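Local coordinates for uncharacterized protein Rv2277c (Mycobacterium tuberculosis, PDB 5VUG) that is uncharacterised but carries a glycerophosphodiester phosphodiesterase domain with a TIM-barrel fold, and so probably hydrolyses phosphoric diesters, at residues A37-M42 / P118-F123; P11-H16 / D266-D271; T20-E25 / S272-Q277. All blocks are in the same frame, centred on the assembly; numbering follows the deposited sequence.

Contact 1 (A37-M42 / P118-F123); sequences AGVDGM and PDMTLF. With CA (calcium ion), chain B.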
ATOM      1  N   ALA A  37      -6.484  21.422 -31.388  1.00 16.09           N
ATOM      2  CA  ALA A  37      -7.010  20.069 -31.255  1.00 15.91           C
ATOM      3  C   ALA A  37      -8.187  19.977 -30.293  1.00 13.40           C
ATOM      4  O   ALA A  37      -8.667  18.869 -30.032  1.00 18.26           O
ATOM      5  CB  ALA A  37      -5.904  19.090 -30.831  1.00 16.50           C
ATOM      6  N   GLY A  38      -8.654  21.095 -29.748  1.00 11.97           N
ATOM      7  CA  GLY A  38      -9.882  21.098 -28.981  1.00 12.81           C
ATOM      8  C   GLY A  38      -9.756  20.788 -27.510  1.00 12.72           C
ATOM      9  O   GLY A  38     -10.773  20.475 -26.878  1.00 13.57           O
ATOM     10  N   VAL A  39      -8.558  20.879 -26.931  1.00 12.92           N
ATOM     11  CA  VAL A  39      -8.426  20.556 -25.509  1.00 12.68           C
ATOM     12  C   VAL A  39      -9.198  21.561 -24.655  1.00 11.01           C
ATOM     13  O   VAL A  39      -9.461  22.705 -25.053  1.00 13.36           O
ATOM     14  CB  VAL A  39      -6.958  20.454 -25.067  1.00 10.30           C
ATOM     15  CG1 VAL A  39      -6.206  19.470 -25.964  1.00 11.83           C
ATOM     16  CG2 VAL A  39      -6.308  21.839 -25.027  1.00 11.26           C
ATOM     17  N   ASP A  40      -9.567  21.114 -23.451  1.00 10.40           N
ATOM     18  CA  ASP A  40     -10.305  21.910 -22.477  1.00 11.49           C
ATOM     19  C   ASP A  40      -9.421  22.471 -21.373  1.00 12.97           C
ATOM     20  O   ASP A  40      -9.895  23.276 -20.562  1.00 16.17           O
ATOM     21  CB  ASP A  40     -11.382  21.037 -21.821  1.00 13.40           C
ATOM     22  CG  ASP A  40     -12.281  20.369 -22.838  1.00 15.71           C
ATOM     23  OD1 ASP A  40     -13.054  21.091 -23.504  1.00 17.86           O
ATOM     24  OD2 ASP A  40     -12.188  19.132 -22.996  1.00 14.97           O
ATOM     25  N   GLY A  41      -8.173  22.045 -21.294  1.00 12.03           N
ATOM     26  CA  GLY A  41      -7.269  22.556 -20.282  1.00 12.10           C
ATOM     27  C   GLY A  41      -5.852  22.340 -20.749  1.00  8.85           C
ATOM     28  O   GLY A  41      -5.593  21.504 -21.623  1.00 10.00           O
HETATM   29  N   MSE A  42      -4.935  23.104 -20.155  1.00  8.27           N
HETATM   30  CA  MSE A  42      -3.534  23.135 -20.558  1.00  8.62           C
HETATM   31  C   MSE A  42      -2.657  22.916 -19.322  1.00  9.04           C
HETATM   32  O   MSE A  42      -2.668  23.726 -18.391  1.00 11.67           O
HETATM   33  CB  MSE A  42      -3.221  24.489 -21.216  1.00 13.00           C
HETATM   34  CG  MSE A  42      -1.882  24.575 -21.940  1.00 13.55           C
HETATM   35 SE   MSE A  42      -1.855  23.480 -23.569  0.83 17.54          SE
HETATM   36  CE  MSE A  42      -3.276  24.343 -24.584  1.00 13.41           C
ATOM     37  N   PRO A 118      -8.969  32.916 -23.578  1.00 17.12           N
ATOM     38  CA  PRO A 118      -9.314  33.428 -22.241  1.00 17.42           C
ATOM     39  C   PRO A 118     -10.128  32.462 -21.406  1.00 16.98           C
ATOM     40  O   PRO A 118     -10.150  32.597 -20.174  1.00 16.57           O
ATOM     41  CB  PRO A 118     -10.110  34.704 -22.548  1.00 18.16           C
ATOM     42  CG  PRO A 118     -10.619  34.496 -23.956  1.00 18.61           C
ATOM     43  CD  PRO A 118      -9.533  33.751 -24.652  1.00 17.91           C
ATOM     44  N   ASP A 119     -10.790  31.492 -22.030  1.00 14.03           N
ATOM     45  CA  ASP A 119     -11.577  30.508 -21.307  1.00 15.63           C
ATOM     46  C   ASP A 119     -10.752  29.335 -20.796  1.00 17.11           C
ATOM     47  O   ASP A 119     -11.289  28.501 -20.065  1.00 16.31           O
ATOM     48  CB  ASP A 119     -12.593  29.910 -22.269  1.00 19.06           C
ATOM     49  CG  ASP A 119     -11.921  29.303 -23.472  1.00 19.82           C
ATOM     50  OD1 ASP A 119     -11.516  30.068 -24.372  1.00 18.65           O
ATOM     51  OD2 ASP A 119     -11.735  28.069 -23.487  1.00 23.07           O
HETATM   52  N   MSE A 120      -9.492  29.206 -21.182  1.00 14.66           N
HETATM   53  CA  MSE A 120      -8.826  27.946 -20.885  1.00 13.60           C
HETATM   54  C   MSE A 120      -8.143  27.850 -19.533  1.00 12.32           C
HETATM   55  O   MSE A 120      -7.312  28.689 -19.157  1.00 12.15           O
HETATM   56  CB  MSE A 120      -7.877  27.501 -21.979  1.00 16.52           C
HETATM   57  CG  MSE A 120      -7.460  26.034 -21.791  1.00 14.91           C
HETATM   58 SE   MSE A 120      -6.448  25.602 -23.227  0.61 23.64          SE
HETATM   59  CE  MSE A 120      -7.867  25.551 -24.526  1.00 18.25           C
ATOM     60  N   THR A 121      -8.510  26.791 -18.821  1.00 12.00           N
ATOM     61  CA  THR A 121      -7.931  26.531 -17.516  1.00 13.39           C
ATOM     62  C   THR A 121      -6.499  26.059 -17.699  1.00 12.71           C
ATOM     63  O   THR A 121      -6.220  25.192 -18.539  1.00 11.54           O
ATOM     64  CB  THR A 121      -8.754  25.464 -16.794  1.00 16.43           C
ATOM     65  OG1 THR A 121     -10.129  25.876 -16.742  1.00 21.03           O
ATOM     66  CG2 THR A 121      -8.227  25.259 -15.375  1.00 16.52           C
ATOM     67  N   LEU A 122      -5.592  26.647 -16.927  1.00 10.76           N
ATOM     68  CA  LEU A 122      -4.180  26.284 -16.928  1.00  8.91           C
ATOM     69  C   LEU A 122      -3.872  25.550 -15.632  1.00  9.41           C
ATOM     70  O   LEU A 122      -4.230  26.018 -14.545  1.00 12.72           O
ATOM     71  CB  LEU A 122      -3.316  27.544 -16.993  1.00 10.85           C
ATOM     72  CG  LEU A 122      -3.675  28.543 -18.097  1.00 10.49           C
ATOM     73  CD1 LEU A 122      -2.750  29.741 -18.052  1.00 10.00           C
ATOM     74  CD2 LEU A 122      -3.629  27.856 -19.464  1.00 13.01           C
ATOM     75  N   PHE A 123      -3.206  24.414 -15.745  1.00  9.67           N
ATOM     76  CA  PHE A 123      -2.682  23.689 -14.598  1.00  8.72           C
ATOM     77  C   PHE A 123      -1.173  23.847 -14.641  1.00  8.47           C
ATOM     78  O   PHE A 123      -0.536  23.443 -15.618  1.00  9.02           O
ATOM     79  CB  PHE A 123      -3.097  22.217 -14.662  1.00  8.99           C
ATOM     80  CG  PHE A 123      -4.584  22.028 -14.622  1.00 10.23           C
ATOM     81  CD1 PHE A 123      -5.254  21.921 -13.402  1.00 11.03           C
ATOM     82  CD2 PHE A 123      -5.329  22.042 -15.795  1.00 10.95           C
ATOM     83  CE1 PHE A 123      -6.636  21.769 -13.360  1.00 12.55           C
ATOM     84  CE2 PHE A 123      -6.710  21.896 -15.761  1.00 11.95           C
ATOM     85  CZ  PHE A 123      -7.368  21.765 -14.542  1.00 12.41           C
TER
HETATM   86 CA    CA B 301     -12.359  26.919 -18.761  1.00 26.01          CA
HETATM   87  O   HOH W   1     -10.867  25.258 -19.575  1.00 22.57           O
HETATM   88  O   HOH W   2     -13.375  26.621 -20.990  1.00 20.54           O

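Contact 2 (P11-H16 / D266-D271); sequences PMIVAH and DAVLVD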
ATOM      1  N   PRO A  11     -15.295  13.872 -19.669  1.00 13.94           N
ATOM      2  CA  PRO A  11     -14.203  14.510 -18.920  1.00 12.45           C
ATOM      3  C   PRO A  11     -13.521  15.574 -19.770  1.00 13.02           C
ATOM      4  O   PRO A  11     -13.431  15.456 -20.993  1.00 13.05           O
ATOM      5  CB  PRO A  11     -13.247  13.344 -18.626  1.00 12.64           C
ATOM      6  CG  PRO A  11     -14.114  12.108 -18.731  1.00 13.62           C
ATOM      7  CD  PRO A  11     -15.117  12.416 -19.800  1.00 13.37           C
HETATM    8  N   MSE A  12     -13.048  16.631 -19.110  1.00 11.81           N
HETATM    9  CA  MSE A  12     -12.196  17.614 -19.773  1.00 11.81           C
HETATM   10  C   MSE A  12     -10.939  16.947 -20.306  1.00 11.01           C
HETATM   11  O   MSE A  12     -10.309  16.149 -19.600  1.00 13.01           O
HETATM   12  CB  MSE A  12     -11.764  18.705 -18.790  1.00 12.38           C
HETATM   13  CG  MSE A  12     -12.854  19.681 -18.401  1.00 14.52           C
HETATM   14 SE   MSE A  12     -12.300  20.619 -16.789  0.69 19.32          SE
HETATM   15  CE  MSE A  12     -10.564  21.287 -17.413  1.00 18.72           C
ATOM     16  N   ILE A  13     -10.542  17.295 -21.527  1.00 10.60           N
ATOM     17  CA  ILE A  13      -9.275  16.829 -22.083  1.00 10.41           C
ATOM     18  C   ILE A  13      -8.203  17.860 -21.757  1.00 11.27           C
ATOM     19  O   ILE A  13      -8.266  19.001 -22.234  1.00 11.61           O
ATOM     20  CB  ILE A  13      -9.371  16.612 -23.600  1.00 12.04           C
ATOM     21  CG1 ILE A  13     -10.515  15.645 -23.943  1.00 14.69           C
ATOM     22  CG2 ILE A  13      -8.026  16.119 -24.143  1.00 12.04           C
ATOM     23  CD1 ILE A  13     -10.396  14.285 -23.294  1.00 15.24           C
ATOM     24  N   VAL A  14      -7.207  17.462 -20.967  1.00  8.91           N
ATOM     25  CA  VAL A  14      -6.142  18.372 -20.531  1.00 10.28           C
ATOM     26  C   VAL A  14      -4.831  17.936 -21.177  1.00 10.12           C
ATOM     27  O   VAL A  14      -4.417  16.783 -21.026  1.00  9.30           O
ATOM     28  CB  VAL A  14      -6.027  18.425 -18.995  1.00  9.36           C
ATOM     29  CG1 VAL A  14      -4.901  19.367 -18.566  1.00  8.23           C
ATOM     30  CG2 VAL A  14      -7.351  18.860 -18.366  1.00 10.60           C
ATOM     31  N   ALA A  15      -4.177  18.850 -21.897  1.00  9.48           N
ATOM     32  CA  ALA A  15      -2.951  18.517 -22.632  1.00  9.36           C
ATOM     33  C   ALA A  15      -1.760  18.468 -21.677  1.00  8.65           C
ATOM     34  O   ALA A  15      -1.331  19.503 -21.152  1.00  9.90           O
ATOM     35  CB  ALA A  15      -2.701  19.526 -23.749  1.00 10.20           C
ATOM     36  N   HIS A  16      -1.197  17.273 -21.488  1.00  9.70           N
ATOM     37  CA  HIS A  16      -0.100  17.083 -20.542  1.00  9.02           C
ATOM     38  C   HIS A  16       1.199  17.659 -21.100  1.00  8.84           C
ATOM     39  O   HIS A  16       1.709  17.179 -22.119  1.00  8.79           O
ATOM     40  CB  HIS A  16       0.076  15.591 -20.281  1.00  9.81           C
ATOM     41  CG  HIS A  16       1.094  15.280 -19.232  1.00 10.57           C
ATOM     42  ND1 HIS A  16       1.972  14.225 -19.345  1.00 10.98           N
ATOM     43  CD2 HIS A  16       1.371  15.877 -18.048  1.00 10.03           C
ATOM     44  CE1 HIS A  16       2.756  14.188 -18.280  1.00 12.15           C
ATOM     45  NE2 HIS A  16       2.410  15.177 -17.474  1.00 12.18           N
ATOM     46  N   ASP A 266     -13.628  14.493 -13.649  1.00 10.05           N
ATOM     47  CA  ASP A 266     -13.825  15.811 -14.241  1.00 10.71           C
ATOM     48  C   ASP A 266     -12.884  16.049 -15.409  1.00 10.50           C
ATOM     49  O   ASP A 266     -13.214  16.824 -16.321  1.00 11.71           O
ATOM     50  CB  ASP A 266     -13.629  16.898 -13.188  1.00 11.90           C
ATOM     51  CG  ASP A 266     -14.678  16.841 -12.110  1.00 15.02           C
ATOM     52  OD1 ASP A 266     -15.782  17.394 -12.313  1.00 20.07           O
ATOM     53  OD2 ASP A 266     -14.409  16.212 -11.077  1.00 12.69           O
ATOM     54  N   ALA A 267     -11.710  15.414 -15.395  1.00 10.01           N
ATOM     55  CA  ALA A 267     -10.685  15.692 -16.389  1.00 10.16           C
ATOM     56  C   ALA A 267      -9.779  14.480 -16.542  1.00  9.37           C
ATOM     57  O   ALA A 267      -9.634  13.665 -15.618  1.00 10.01           O
ATOM     58  CB  ALA A 267      -9.837  16.901 -15.960  1.00 10.79           C
ATOM     59  N   VAL A 268      -9.167  14.376 -17.726  1.00  8.64           N
ATOM     60  CA  VAL A 268      -8.124  13.396 -18.009  1.00  8.57           C
ATOM     61  C   VAL A 268      -6.906  14.109 -18.579  1.00  9.51           C
ATOM     62  O   VAL A 268      -7.033  15.034 -19.391  1.00 11.35           O
ATOM     63  CB  VAL A 268      -8.595  12.285 -18.972  1.00 10.10           C
ATOM     64  CG1 VAL A 268      -9.660  11.428 -18.313  1.00 12.77           C
ATOM     65  CG2 VAL A 268      -9.118  12.869 -20.297  1.00 11.39           C
ATOM     66  N   LEU A 269      -5.723  13.677 -18.148  1.00  9.85           N
ATOM     67  CA  LEU A 269      -4.459  14.305 -18.529  1.00  9.11           C
ATOM     68  C   LEU A 269      -3.805  13.437 -19.602  1.00 10.55           C
ATOM     69  O   LEU A 269      -3.410  12.301 -19.325  1.00 10.67           O
ATOM     70  CB  LEU A 269      -3.570  14.425 -17.292  1.00  9.67           C
ATOM     71  CG  LEU A 269      -2.280  15.240 -17.373  1.00  9.70           C
ATOM     72  CD1 LEU A 269      -2.539  16.646 -17.908  1.00  9.43           C
ATOM     73  CD2 LEU A 269      -1.639  15.328 -15.985  1.00 10.08           C
ATOM     74  N   VAL A 270      -3.692  13.971 -20.826  1.00  9.89           N
ATOM     75  CA  VAL A 270      -3.343  13.185 -22.011  1.00  9.42           C
ATOM     76  C   VAL A 270      -2.068  13.705 -22.676  1.00 10.15           C
ATOM     77  O   VAL A 270      -1.872  14.916 -22.829  1.00 11.95           O
ATOM     78  CB  VAL A 270      -4.510  13.112 -23.024  1.00 10.52           C
ATOM     79  CG1 VAL A 270      -5.775  12.580 -22.348  1.00 12.71           C
ATOM     80  CG2 VAL A 270      -4.769  14.474 -23.693  1.00 13.24           C
ATOM     81  N   ASP A 271      -1.208  12.771 -23.106  1.00 11.98           N
ATOM     82  CA  ASP A 271      -0.000  13.145 -23.835  1.00 12.73           C
ATOM     83  C   ASP A 271      -0.280  13.493 -25.288  1.00 12.62           C
ATOM     84  O   ASP A 271       0.527  14.192 -25.911  1.00 14.47           O
ATOM     85  CB  ASP A 271       1.035  12.017 -23.807  1.00 14.32           C
ATOM     86  CG  ASP A 271       1.687  11.840 -22.443  1.00 20.63           C
ATOM     87  OD1 ASP A 271       1.269  12.507 -21.479  1.00 24.07           O
ATOM     88  OD2 ASP A 271       2.640  11.036 -22.342  1.00 23.79           O
TER

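Contact 3 (T20-E25 / S272-Q277); sequences TRDFPE and SPLAAQ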
ATOM      1  N   THR A  20       2.776  16.316 -24.991  1.00 11.55           N
ATOM      2  CA  THR A  20       4.166  15.917 -25.203  1.00 12.90           C
ATOM      3  C   THR A  20       4.348  14.908 -26.346  1.00 12.57           C
ATOM      4  O   THR A  20       5.424  14.859 -26.956  1.00 16.16           O
ATOM      5  CB  THR A  20       4.715  15.399 -23.864  1.00 17.73           C
ATOM      6  OG1 THR A  20       6.059  14.937 -24.013  1.00 18.15           O
ATOM      7  CG2 THR A  20       3.867  14.280 -23.332  1.00 21.92           C
ATOM      8  N   ARG A  21       3.335  14.091 -26.645  1.00 13.47           N
ATOM      9  CA  ARG A  21       3.473  13.113 -27.724  1.00 14.43           C
ATOM     10  C   ARG A  21       3.413  13.765 -29.105  1.00 15.67           C
ATOM     11  O   ARG A  21       4.087  13.309 -30.039  1.00 17.52           O
ATOM     12  CB  ARG A  21       2.386  12.045 -27.590  1.00 17.96           C
ATOM     13  CG  ARG A  21       2.329  11.044 -28.718  1.00 26.18           C
ATOM     14  CD  ARG A  21       3.576  10.196 -28.796  1.00 36.43           C
ATOM     15  NE  ARG A  21       3.284   8.874 -29.351  1.00 49.38           N
ATOM     16  CZ  ARG A  21       3.033   8.631 -30.635  1.00 57.40           C
ATOM     17  NH1 ARG A  21       3.034   9.620 -31.522  1.00 60.32           N
ATOM     18  NH2 ARG A  21       2.779   7.392 -31.037  1.00 58.83           N
ATOM     19  N   ASP A  22       2.635  14.830 -29.252  1.00 14.27           N
ATOM     20  CA  ASP A  22       2.343  15.399 -30.562  1.00 12.89           C
ATOM     21  C   ASP A  22       3.386  16.409 -31.036  1.00 14.57           C
ATOM     22  O   ASP A  22       3.677  16.472 -32.236  1.00 15.11           O
ATOM     23  CB  ASP A  22       0.973  16.085 -30.537  1.00 14.28           C
ATOM     24  CG  ASP A  22      -0.174  15.113 -30.310  1.00 12.96           C
ATOM     25  OD1 ASP A  22       0.006  13.888 -30.487  1.00 16.33           O
ATOM     26  OD2 ASP A  22      -1.276  15.585 -29.966  1.00 14.24           O
ATOM     27  N   PHE A  23       3.904  17.234 -30.134  1.00 14.95           N
ATOM     28  CA  PHE A  23       4.828  18.314 -30.455  1.00 13.76           C
ATOM     29  C   PHE A  23       5.745  18.502 -29.261  1.00 13.43           C
ATOM     30  O   PHE A  23       5.434  18.026 -28.163  1.00 14.52           O
ATOM     31  CB  PHE A  23       4.073  19.623 -30.734  1.00 13.94           C
ATOM     32  CG  PHE A  23       3.227  19.575 -31.972  1.00 15.53           C
ATOM     33  CD1 PHE A  23       3.776  19.872 -33.212  1.00 17.69           C
ATOM     34  CD2 PHE A  23       1.890  19.209 -31.897  1.00 15.17           C
ATOM     35  CE1 PHE A  23       3.003  19.810 -34.351  1.00 19.00           C
ATOM     36  CE2 PHE A  23       1.107  19.140 -33.040  1.00 17.25           C
ATOM     37  CZ  PHE A  23       1.659  19.450 -34.265  1.00 19.16           C
ATOM     38  N   PRO A  24       6.901  19.188 -29.441  1.00 12.82           N
ATOM     39  CA  PRO A  24       7.830  19.383 -28.314  1.00 12.23           C
ATOM     40  C   PRO A  24       7.140  19.920 -27.071  1.00 12.28           C
ATOM     41  O   PRO A  24       6.466  20.956 -27.124  1.00 13.49           O
ATOM     42  CB  PRO A  24       8.846  20.386 -28.874  1.00 13.05           C
ATOM     43  CG  PRO A  24       8.894  20.032 -30.350  1.00 12.67           C
ATOM     44  CD  PRO A  24       7.459  19.707 -30.705  1.00 13.30           C
ATOM     45  N   GLU A  25       7.272  19.202 -25.960  1.00 10.00           N
ATOM     46  CA  GLU A  25       6.502  19.538 -24.771  1.00  9.51           C
ATOM     47  C   GLU A  25       6.857  20.934 -24.268  1.00  9.39           C
ATOM     48  O   GLU A  25       7.982  21.415 -24.425  1.00 12.08           O
ATOM     49  CB  GLU A  25       6.743  18.508 -23.670  1.00 10.07           C
ATOM     50  CG  GLU A  25       8.199  18.381 -23.227  1.00 11.08           C
ATOM     51  CD  GLU A  25       8.346  17.457 -22.055  1.00 12.05           C
ATOM     52  OE1 GLU A  25       8.078  16.254 -22.216  1.00 17.57           O
ATOM     53  OE2 GLU A  25       8.714  17.935 -20.966  1.00 11.46           O
ATOM     54  N   SER A 272      -1.385  13.013 -25.855  1.00 11.78           N
ATOM     55  CA  SER A 272      -1.693  13.260 -27.263  1.00 12.59           C
ATOM     56  C   SER A 272      -3.089  13.839 -27.416  1.00 12.80           C
ATOM     57  O   SER A 272      -4.068  13.093 -27.562  1.00 14.70           O
ATOM     58  CB  SER A 272      -1.561  11.987 -28.094  1.00 13.21           C
ATOM     59  OG  SER A 272      -1.896  12.239 -29.447  1.00 16.16           O
ATOM     60  N   PRO A 273      -3.214  15.164 -27.412  1.00 13.15           N
ATOM     61  CA  PRO A 273      -4.494  15.785 -27.780  1.00 13.90           C
ATOM     62  C   PRO A 273      -5.041  15.296 -29.109  1.00 14.20           C
ATOM     63  O   PRO A 273      -6.263  15.189 -29.263  1.00 14.29           O
ATOM     64  CB  PRO A 273      -4.136  17.275 -27.815  1.00 12.78           C
ATOM     65  CG  PRO A 273      -3.082  17.395 -26.736  1.00 12.70           C
ATOM     66  CD  PRO A 273      -2.247  16.146 -26.886  1.00 12.85           C
ATOM     67  N   LEU A 274      -4.173  14.973 -30.075  1.00 15.47           N
ATOM     68  CA  LEU A 274      -4.665  14.477 -31.357  1.00 18.93           C
ATOM     69  C   LEU A 274      -5.349  13.122 -31.209  1.00 19.32           C
ATOM     70  O   LEU A 274      -6.427  12.898 -31.780  1.00 18.96           O
ATOM     71  CB  LEU A 274      -3.527  14.431 -32.382  1.00 17.94           C
ATOM     72  CG  LEU A 274      -3.115  15.803 -32.923  1.00 20.47           C
ATOM     73  CD1 LEU A 274      -1.783  15.740 -33.674  1.00 21.56           C
ATOM     74  CD2 LEU A 274      -4.220  16.368 -33.822  1.00 21.40           C
ATOM     75  N   ALA A 275      -4.745  12.202 -30.447  1.00 17.09           N
ATOM     76  CA  ALA A 275      -5.396  10.919 -30.194  1.00 17.64           C
ATOM     77  C   ALA A 275      -6.685  11.106 -29.409  1.00 18.35           C
ATOM     78  O   ALA A 275      -7.686  10.425 -29.669  1.00 18.66           O
ATOM     79  CB  ALA A 275      -4.449   9.988 -29.439  1.00 18.11           C
ATOM     80  N   ALA A 276      -6.684  12.043 -28.454  1.00 17.84           N
ATOM     81  CA  ALA A 276      -7.849  12.251 -27.598  1.00 17.91           C
ATOM     82  C   ALA A 276      -9.041  12.788 -28.380  1.00 17.74           C
ATOM     83  O   ALA A 276     -10.188  12.512 -28.010  1.00 18.40           O
ATOM     84  CB  ALA A 276      -7.499  13.177 -26.431  1.00 18.84           C
ATOM     85  N   GLN A 277      -8.787  13.546 -29.454  1.00 19.28           N
ATOM     86  CA  GLN A 277      -9.861  13.987 -30.344  1.00 19.08           C
ATOM     87  C   GLN A 277     -10.737  12.820 -30.777  1.00 19.04           C
ATOM     88  O   GLN A 277     -11.960  12.957 -30.870  1.00 22.65           O
ATOM     89  CB  GLN A 277      -9.277  14.634 -31.601  1.00 25.40           C
ATOM     90  CG  GLN A 277      -8.949  16.095 -31.500  1.00 28.20           C
ATOM     91  CD  GLN A 277      -8.619  16.690 -32.859  1.00 30.65           C
ATOM     92  OE1 GLN A 277      -8.007  16.035 -33.703  1.00 32.44           O
ATOM     93  NE2 GLN A 277      -9.041  17.929 -33.083  1.00 34.49           N
TER

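Contact 1 (A37-M42 / P118-F123)
Two backbone hydrogen bonds join the starts of strands 41-48 and 121-125, parallel neighbours in the TIM-barrel sheet. Met42 N donates to Thr121 O at 2.9 Å, nearly along the C=O axis, and Met42 O receives Phe123 N at 2.8 Å from above the carbonyl plane. Met42 thus bonds through both its N-H and its C=O, the pattern of a parallel bridge, here opposite Leu122, whose CA-H also leans on Met42 O. That same oxygen lies at the edge of the Phe123 ring.

The apolar part is built from two selenomethionines that cross obliquely. In Met120, with CG over Gly41 CA, chi1 and the extended chi2 (175°) put SE 3.7 Å from Met42 CE; the turn at chi3 (-72°) then swings Met120 CE to 3.3 Å from Val39 O. Met42 is bent at both chi2 and chi3, while its CB rests against Leu122 CD2. Helix 28-36, packed outside the sheet, covers this cluster, Val35 touching both selenomethionines.

A calcium ion takes over where the strands diverge. It is bound by Asp119 O at 2.3 Å and by two waters; the one at 2.4 Å donates to Asp40 O and accepts from Thr121 N, bridging the segments just ahead of the paired residues. Asp40 turns its OD2 elsewhere, to the backbone N of Ile13.

A metal-bound water should be polarised, which would strengthen its donation to Asp40 O. The junction is thus apolar where helix 28-36 covers it, and probably steadied by the ion and its water just before the first paired residues.

Contact 2 (P11-H16 / D266-D271)
His16 sets its ring across the isobutyl group of Leu269, CD2 of the imidazole lying 3.7 Å from CD2 of the leucine, while Leu269 CD1 comes to the histidine CA. With CG anti to the backbone N (chi1 -175°), the ring runs alongside Asp271, and ND1 donates to Asp271 OD1 at 2.8 Å. The oxygen sits near the ring plane but is itself approached from above the carboxylate plane, and the two flat groups are only 16° apart. This His-carboxylate bond fixes the rotation of the imidazole and probably keeps the proton on ND1. NE2, at the other side of the ring, is hydrogen-bonded to a bound glycerol, probably from the crystallisation liquor, and Trp43 packs edge-to-face with the ring.

The strands that carry this pair, 12-16 and 267-270, run parallel, 28° apart in direction, the first and last strands of the chain meeting to close the TIM barrel. Five backbone hydrogen bonds stitch them, from Met12 N to Asp266 O through to His16 N to Val270 O. The middle three lie nearly along their C=O axes; at the two ends the donor stands above the carbonyl plane.

The two faces of the sheet differ in their company. On one, Ile13 reaches across to two valines of the neighbouring strand, one with each branch, its CD1 at 3.6 Å from Val268 CG2 and its CG2 at 3.7 Å from Val270 CG2; both valine methyls occupy the crowded position between backbone N and carbonyl carbon. On the other, Val14 spreads its branches along the neighbouring strand, CG1 against Leu269 CD1 at 3.7 Å and CG2 against Ala267 CB, with Trp43 beyond.

Contact 3 (T20-E25 / S272-Q277)
A chi1 of -65° places the carboxylate of Asp22 anti to its own carbonyl carbon, and a chi2 of -17° turns it so that both oxygens face the start of helix 273-277. Ser272, with OG anti to its backbone N (chi1 178°), brings its hydroxyl to OD1.

The carboxylate works as a two-pronged acceptor. Ser272 OG donates a hydrogen bond to Asp22 OD1 at 2.7 Å, and OD2 accepts from the N-H of Leu274 at 3.0 Å, the latter bond nearly straight; each oxygen uses its syn lone pair. While donating to Asp22, Ser272 OG accepts in turn from Ala275 N, also at 3.0 Å. Ser272 is therefore the N-cap of the helix, and the aspartate supplements it from a distant part of the chain, so that two N-H groups of the first turn find side-chain acceptors. A negative group at this end should interact well with the helix dipole, and the two donors would probably help to keep Asp22 ionised.

Carbon atoms of Pro273 and Leu274 fill in around the carboxylate. Pro273 lays its CD 3.3 Å from Asp22 OD2, its nitrogen having no proton to offer, while Leu274 crosses obliquely with CD1 beside the carboxylate carbon. Arg21 touches Ser272 CB through its own CB, and its chain then leads away.

The contact lies at the surface of the barrel: Phe23 rests on helix 28-36, whereas Pro273 and Ala276 of the capped helix pack against Ala15 and Ile13 of strand 12-16.

Overall arrangement
The three contacts meet around strand 12-16. Contacts 1 and 2, with centres about 9 Å apart, share a sheet: strand 41-48 pairs with strand 12-16, Asp40 N lying 2.8 Å from Ile13 O and Gly41 O 3.0 Å from Ala15 N. Contact 3 is centred about 11 Å from the centre of contact 2; its helix follows strand 267-270 by way of Asp271 and Ser272, and Asp271 O approaches Arg21 N at 2.9 Å. Pro273 links all three, touching Ala15, Val39 and Ala37. Bound glycerol lies about 3 Å from the His16 side chain and about 13 Å from that of Pro273, marking the strand end at His16, consistent with a TIM-barrel active site; the calcium of contact 1 is about 6 Å from the Met12 side chain.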